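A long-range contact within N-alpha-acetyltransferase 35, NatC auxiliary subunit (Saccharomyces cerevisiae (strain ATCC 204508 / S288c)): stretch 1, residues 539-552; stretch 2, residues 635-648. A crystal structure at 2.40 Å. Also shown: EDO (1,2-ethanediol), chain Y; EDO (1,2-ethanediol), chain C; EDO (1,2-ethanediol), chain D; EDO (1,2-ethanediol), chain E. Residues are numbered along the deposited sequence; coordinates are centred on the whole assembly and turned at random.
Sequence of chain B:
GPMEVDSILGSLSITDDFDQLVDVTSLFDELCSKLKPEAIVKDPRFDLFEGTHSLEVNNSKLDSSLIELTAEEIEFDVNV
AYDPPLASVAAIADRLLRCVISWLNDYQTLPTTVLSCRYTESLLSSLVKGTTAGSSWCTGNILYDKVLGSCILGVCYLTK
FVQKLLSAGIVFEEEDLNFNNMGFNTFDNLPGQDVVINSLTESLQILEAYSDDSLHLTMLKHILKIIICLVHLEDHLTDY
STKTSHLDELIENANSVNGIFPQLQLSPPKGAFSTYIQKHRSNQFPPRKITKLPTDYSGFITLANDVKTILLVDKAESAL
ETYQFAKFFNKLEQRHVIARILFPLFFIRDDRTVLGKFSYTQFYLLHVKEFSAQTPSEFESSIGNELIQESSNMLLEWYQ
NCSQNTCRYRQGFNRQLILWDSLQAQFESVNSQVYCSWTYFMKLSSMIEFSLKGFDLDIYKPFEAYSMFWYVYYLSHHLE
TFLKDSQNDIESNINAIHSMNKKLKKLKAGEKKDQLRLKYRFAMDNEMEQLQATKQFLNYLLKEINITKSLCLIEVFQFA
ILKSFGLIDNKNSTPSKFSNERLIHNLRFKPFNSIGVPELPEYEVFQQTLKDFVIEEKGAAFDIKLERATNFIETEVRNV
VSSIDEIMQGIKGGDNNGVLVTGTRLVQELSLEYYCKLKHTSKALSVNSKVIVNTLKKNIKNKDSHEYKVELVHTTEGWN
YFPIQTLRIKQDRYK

Stretch 1 (539-552) NYLLKEINITKSLC
Stretch 2 (635-648) TEVRNVVSSIDEIM

Residues 539-552 and 635-648 are each helical throughout, parts of longer helices in one chain, with phi near -65° and psi near -40° and a continuous ladder of i to i-4 backbone hydrogen bonds, such as I547 N to K543 O at 3.2 Å and V640 N to E636 O at 2.8 Å. The helices run nearly antiparallel: their N-to-C directions differ by 153°, and their axes approach to 10.0 Å. The register pairs Y540 with I647 (CA to CA 7.5 Å), K543 with S643 (6.8 Å), I547 with V640 (5.9 Å) and S550 with E636 (6.9 Å). These residues recur at spacings of three and four, which keeps them on one face of each helix. The contact buries 552 Å² in all.

I547 and I647 form the apolar center by packing as knobs into holes. I547 points toward the other helix and sits among V640, S643, I644 and I647. Its chi1 of -70° (m) and chi2 of 172° (t) extend the CG1 arm, so that CD1 lies 3.7 Å from I644 CG1 and 3.7 Å from I647 CD1, while its CG2 lies 4.0 Å from V640 CG1. I647 adopts the same m, t rotamer and fits among Y540, K543, E544 and I547. The CA-to-CB bond of I644 points away, but with its m, t rotamer the side chain comes nearer, and its CG1 meets I547 CD1. V640, with chi1 at 165° (t), uses both methyls: CG2 is 3.6 Å from S550 CB, and CG1 is 4.2 Å from L551 CD2. A compact beta-branched residue suits this position, where the paired CA atoms are close. L551 leaves its helix sideways, and its m, t rotamer carries its end nearer to V640. Y540 also starts sideways; chi1 of 160° (t) and chi2 of 69° place the edge of its ring against I647, with CE1 3.8 Å from I647 CG2.

Polar groups line one side of the contact, beside the apolar packing. K543 points toward the partner helix with chi1 at -99°, between wells, then chi2 and chi3 t and chi4 at -59° (m). Its long aliphatic chain spans the contact, with CB 4.1 Å from I647 CD1, before the ammonium forms a salt bridge with E646, NZ to OE2 at 3.6 Å. E646 is m, t with chi3 at 53°. The same K543 NZ gives a weak hydrogen bond to S643 OG at 3.4 Å. S643, m at chi1, is small enough for its CB to rest 3.8 Å from I547 CG1.

At the other end, S550 (chi1 -66°, m) sets its OG 2.6 Å from E636 OE2 and 3.0 Å from N546 O; which of these acceptors takes its proton is open. E636 reaches the serine with chi1 -163° (t), chi2 67° (p) and chi3 15°. Ethanediol, probably from the crystallization liquor, joins here: the chain Y molecule donates from O2 to E636 OE2 at 3.0 Å, and its O1 hydrogen-bonds S643 OG at 3.1 Å, linking the two residues.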

# COMPACT_ATOMS: atom_id res chain seq x y z
N ASN B 539 25.90 21.23 10.85
CA ASN B 539 27.03 20.32 10.99
C ASN B 539 26.58 18.87 10.91
O ASN B 539 27.26 18.03 10.31
CB ASN B 539 27.75 20.59 12.31
CG ASN B 539 29.25 20.66 12.15
OD1 ASN B 539 29.80 21.70 11.82
ND2 ASN B 539 29.91 19.53 12.37
N TYR B 540 25.43 18.55 11.51
CA TYR B 540 24.91 17.20 11.44
C TYR B 540 24.43 16.86 10.03
O TYR B 540 24.68 15.75 9.54
CB TYR B 540 23.78 17.02 12.45
CG TYR B 540 22.86 15.85 12.15
CD1 TYR B 540 23.31 14.55 12.26
CD2 TYR B 540 21.54 16.06 11.75
CE1 TYR B 540 22.48 13.48 11.98
CE2 TYR B 540 20.70 15.00 11.47
CZ TYR B 540 21.17 13.71 11.59
OH TYR B 540 20.35 12.64 11.31
N LEU B 541 23.73 17.79 9.38
CA LEU B 541 23.26 17.54 8.02
C LEU B 541 24.42 17.32 7.06
O LEU B 541 24.33 16.48 6.16
CB LEU B 541 22.39 18.71 7.54
CG LEU B 541 21.05 18.90 8.25
CD1 LEU B 541 20.33 20.11 7.69
CD2 LEU B 541 20.18 17.65 8.11
N LEU B 542 25.51 18.06 7.24
CA LEU B 542 26.68 17.87 6.39
C LEU B 542 27.30 16.50 6.60
O LEU B 542 27.72 15.84 5.64
CB LEU B 542 27.71 18.97 6.65
CG LEU B 542 27.41 20.31 5.97
CD1 LEU B 542 28.29 21.42 6.53
CD2 LEU B 542 27.60 20.18 4.47
N LYS B 543 27.36 16.04 7.86
CA LYS B 543 27.89 14.71 8.13
C LYS B 543 26.98 13.62 7.57
O LYS B 543 27.46 12.61 7.05
CB LYS B 543 28.09 14.51 9.64
CG LYS B 543 29.51 14.72 10.10
CD LYS B 543 29.82 13.90 11.35
CE LYS B 543 31.31 13.90 11.62
NZ LYS B 543 32.08 13.33 10.48
N GLU B 544 25.66 13.81 7.66
CA GLU B 544 24.75 12.80 7.14
C GLU B 544 24.79 12.75 5.62
O GLU B 544 24.80 11.67 5.03
CB GLU B 544 23.33 13.06 7.62
CG GLU B 544 22.33 12.06 7.05
CD GLU B 544 20.99 12.09 7.75
OE1 GLU B 544 20.34 13.16 7.76
OE2 GLU B 544 20.58 11.04 8.29
N ILE B 545 24.82 13.92 4.96
CA ILE B 545 24.81 13.93 3.50
C ILE B 545 26.13 13.41 2.95
O ILE B 545 26.17 12.81 1.86
CB ILE B 545 24.47 15.33 2.96
CG1 ILE B 545 24.15 15.26 1.47
CG2 ILE B 545 25.61 16.31 3.21
CD1 ILE B 545 23.02 14.29 1.14
N ASN B 546 27.24 13.63 3.67
CA ASN B 546 28.51 13.07 3.23
C ASN B 546 28.54 11.56 3.37
O ASN B 546 29.20 10.87 2.58
CB ASN B 546 29.66 13.71 4.00
CG ASN B 546 30.17 14.98 3.36
OD1 ASN B 546 30.79 14.94 2.29
ND2 ASN B 546 29.91 16.12 3.99
N ILE B 547 27.82 11.01 4.35
CA ILE B 547 27.68 9.56 4.45
C ILE B 547 26.90 9.03 3.26
O ILE B 547 27.30 8.05 2.62
CB ILE B 547 27.03 9.17 5.78
CG1 ILE B 547 27.98 9.45 6.94
CG2 ILE B 547 26.61 7.71 5.78
CD1 ILE B 547 27.35 9.26 8.30
N THR B 548 25.78 9.68 2.93
CA THR B 548 25.01 9.30 1.75
C THR B 548 25.85 9.40 0.49
O THR B 548 25.84 8.50 -0.35
CB THR B 548 23.76 10.18 1.63
OG1 THR B 548 22.87 9.92 2.72
CG2 THR B 548 23.04 9.90 0.32
N LYS B 549 26.59 10.51 0.35
CA LYS B 549 27.41 10.71 -0.84
C LYS B 549 28.47 9.62 -0.97
O LYS B 549 28.67 9.07 -2.05
CB LYS B 549 28.06 12.09 -0.78
CG LYS B 549 28.32 12.73 -2.12
CD LYS B 549 29.03 14.07 -1.97
CE LYS B 549 30.44 13.88 -1.44
NZ LYS B 549 31.18 15.16 -1.29
N SER B 550 29.13 9.29 0.14
CA SER B 550 30.17 8.26 0.10
C SER B 550 29.59 6.89 -0.25
O SER B 550 30.18 6.15 -1.04
CB SER B 550 30.90 8.20 1.44
OG SER B 550 31.64 9.38 1.68
N LEU B 551 28.43 6.55 0.33
CA LEU B 551 27.86 5.22 0.09
C LEU B 551 27.45 5.05 -1.37
O LEU B 551 27.70 4.00 -1.97
CB LEU B 551 26.67 4.99 1.01
CG LEU B 551 27.02 4.77 2.48
CD1 LEU B 551 25.77 4.61 3.32
CD2 LEU B 551 27.92 3.55 2.63
N CYS B 552 26.83 6.07 -1.97
CA CYS B 552 26.49 6.02 -3.39
C CYS B 552 27.74 5.84 -4.24
O CYS B 552 27.74 5.03 -5.18
CB CYS B 552 25.76 7.30 -3.80
SG CYS B 552 24.19 7.57 -2.95
N THR B 635 38.77 1.93 2.07
CA THR B 635 39.12 3.13 2.83
C THR B 635 37.89 3.97 3.14
O THR B 635 37.72 4.45 4.26
CB THR B 635 40.16 3.95 2.05
OG1 THR B 635 41.35 3.17 1.90
CG2 THR B 635 40.49 5.23 2.80
N GLU B 636 37.02 4.15 2.14
CA GLU B 636 35.83 4.98 2.34
C GLU B 636 34.82 4.32 3.27
O GLU B 636 34.13 5.01 4.02
CB GLU B 636 35.19 5.31 0.99
CG GLU B 636 34.21 6.47 1.03
CD GLU B 636 34.89 7.79 1.33
OE1 GLU B 636 36.13 7.88 1.24
OE2 GLU B 636 34.17 8.76 1.66
N VAL B 637 34.74 2.98 3.25
CA VAL B 637 33.85 2.30 4.18
C VAL B 637 34.26 2.59 5.62
O VAL B 637 33.42 2.90 6.47
CB VAL B 637 33.81 0.78 3.88
CG1 VAL B 637 33.34 0.01 5.10
CG2 VAL B 637 32.89 0.50 2.70
N ARG B 638 35.56 2.53 5.91
CA ARG B 638 36.01 2.80 7.27
C ARG B 638 35.75 4.25 7.66
O ARG B 638 35.40 4.54 8.81
CB ARG B 638 37.49 2.45 7.43
CG ARG B 638 37.79 0.99 7.15
CD ARG B 638 39.21 0.65 7.57
NE ARG B 638 39.55 -0.74 7.27
CZ ARG B 638 40.22 -1.13 6.19
NH1 ARG B 638 40.63 -0.23 5.31
NH2 ARG B 638 40.48 -2.41 6.00
N ASN B 639 35.93 5.18 6.72
CA ASN B 639 35.62 6.58 7.01
C ASN B 639 34.13 6.76 7.27
O ASN B 639 33.74 7.54 8.16
CB ASN B 639 36.08 7.48 5.86
CG ASN B 639 37.58 7.53 5.73
OD1 ASN B 639 38.32 7.30 6.69
ND2 ASN B 639 38.06 7.84 4.53
N VAL B 640 33.28 6.06 6.51
CA VAL B 640 31.84 6.12 6.75
C VAL B 640 31.51 5.60 8.15
O VAL B 640 30.71 6.20 8.87
CB VAL B 640 31.09 5.34 5.66
CG1 VAL B 640 29.65 5.08 6.09
CG2 VAL B 640 31.12 6.11 4.35
N VAL B 641 32.15 4.50 8.55
CA VAL B 641 31.93 3.95 9.88
C VAL B 641 32.31 4.97 10.95
O VAL B 641 31.60 5.15 11.94
CB VAL B 641 32.70 2.63 10.05
CG1 VAL B 641 32.67 2.15 11.49
CG2 VAL B 641 32.11 1.56 9.12
N SER B 642 33.44 5.66 10.75
CA SER B 642 33.85 6.70 11.69
C SER B 642 32.83 7.83 11.76
O SER B 642 32.51 8.33 12.85
CB SER B 642 35.23 7.23 11.31
OG SER B 642 36.16 6.16 11.24
N SER B 643 32.29 8.25 10.61
CA SER B 643 31.28 9.30 10.61
C SER B 643 29.99 8.84 11.30
O SER B 643 29.40 9.60 12.07
CB SER B 643 30.98 9.77 9.19
OG SER B 643 32.08 10.46 8.64
N ILE B 644 29.55 7.62 11.00
CA ILE B 644 28.37 7.08 11.67
C ILE B 644 28.59 7.04 13.18
O ILE B 644 27.70 7.40 13.96
CB ILE B 644 28.01 5.69 11.12
CG1 ILE B 644 27.58 5.79 9.65
CG2 ILE B 644 26.91 5.04 11.95
CD1 ILE B 644 27.21 4.46 9.04
N ASP B 645 29.78 6.62 13.60
CA ASP B 645 30.09 6.54 15.03
C ASP B 645 29.99 7.92 15.69
O ASP B 645 29.41 8.05 16.77
CB ASP B 645 31.47 5.94 15.24
CG ASP B 645 31.48 4.43 15.12
OD1 ASP B 645 30.38 3.86 14.95
OD2 ASP B 645 32.56 3.82 15.19
N GLU B 646 30.55 8.95 15.04
CA GLU B 646 30.47 10.30 15.58
C GLU B 646 29.03 10.76 15.72
O GLU B 646 28.66 11.38 16.73
CB GLU B 646 31.25 11.27 14.69
CG GLU B 646 32.75 11.03 14.62
CD GLU B 646 33.48 12.06 13.78
OE1 GLU B 646 33.30 13.27 14.04
OE2 GLU B 646 34.22 11.67 12.85
N ILE B 647 28.19 10.45 14.73
CA ILE B 647 26.78 10.81 14.82
C ILE B 647 26.11 10.06 15.97
O ILE B 647 25.29 10.63 16.70
CB ILE B 647 26.07 10.54 13.48
CG1 ILE B 647 26.64 11.46 12.39
CG2 ILE B 647 24.56 10.73 13.60
CD1 ILE B 647 25.93 11.35 11.05
N MSE B 648 26.46 8.79 16.16
CA MSE B 648 25.86 8.00 17.23
C MSE B 648 26.26 8.54 18.60
O MSE B 648 25.43 8.60 19.51
CB MSE B 648 26.24 6.52 17.08
CG MSE B 648 25.65 5.86 15.82
SE MSE B 648 26.01 3.95 15.64
CE MSE B 648 24.82 3.27 17.04
C1 EDO Y . 31.88 11.12 5.18
O1 EDO Y . 30.69 11.21 5.96
C2 EDO Y . 32.37 9.68 5.11
O2 EDO Y . 33.66 9.66 4.51
C1 EDO C . 32.95 11.23 -1.14
O1 EDO C . 31.93 11.36 -0.14
C2 EDO C . 34.31 11.21 -0.47
O2 EDO C . 35.34 11.06 -1.45
C1 EDO D . 23.05 8.52 5.45
O1 EDO D . 22.26 8.05 4.34
C2 EDO D . 22.20 8.59 6.71
O2 EDO D . 20.93 9.17 6.42
C1 EDO E . 16.31 9.02 8.32
O1 EDO E . 15.63 8.31 7.28
C2 EDO E . 17.55 9.70 7.75
O2 EDO E . 18.17 10.50 8.76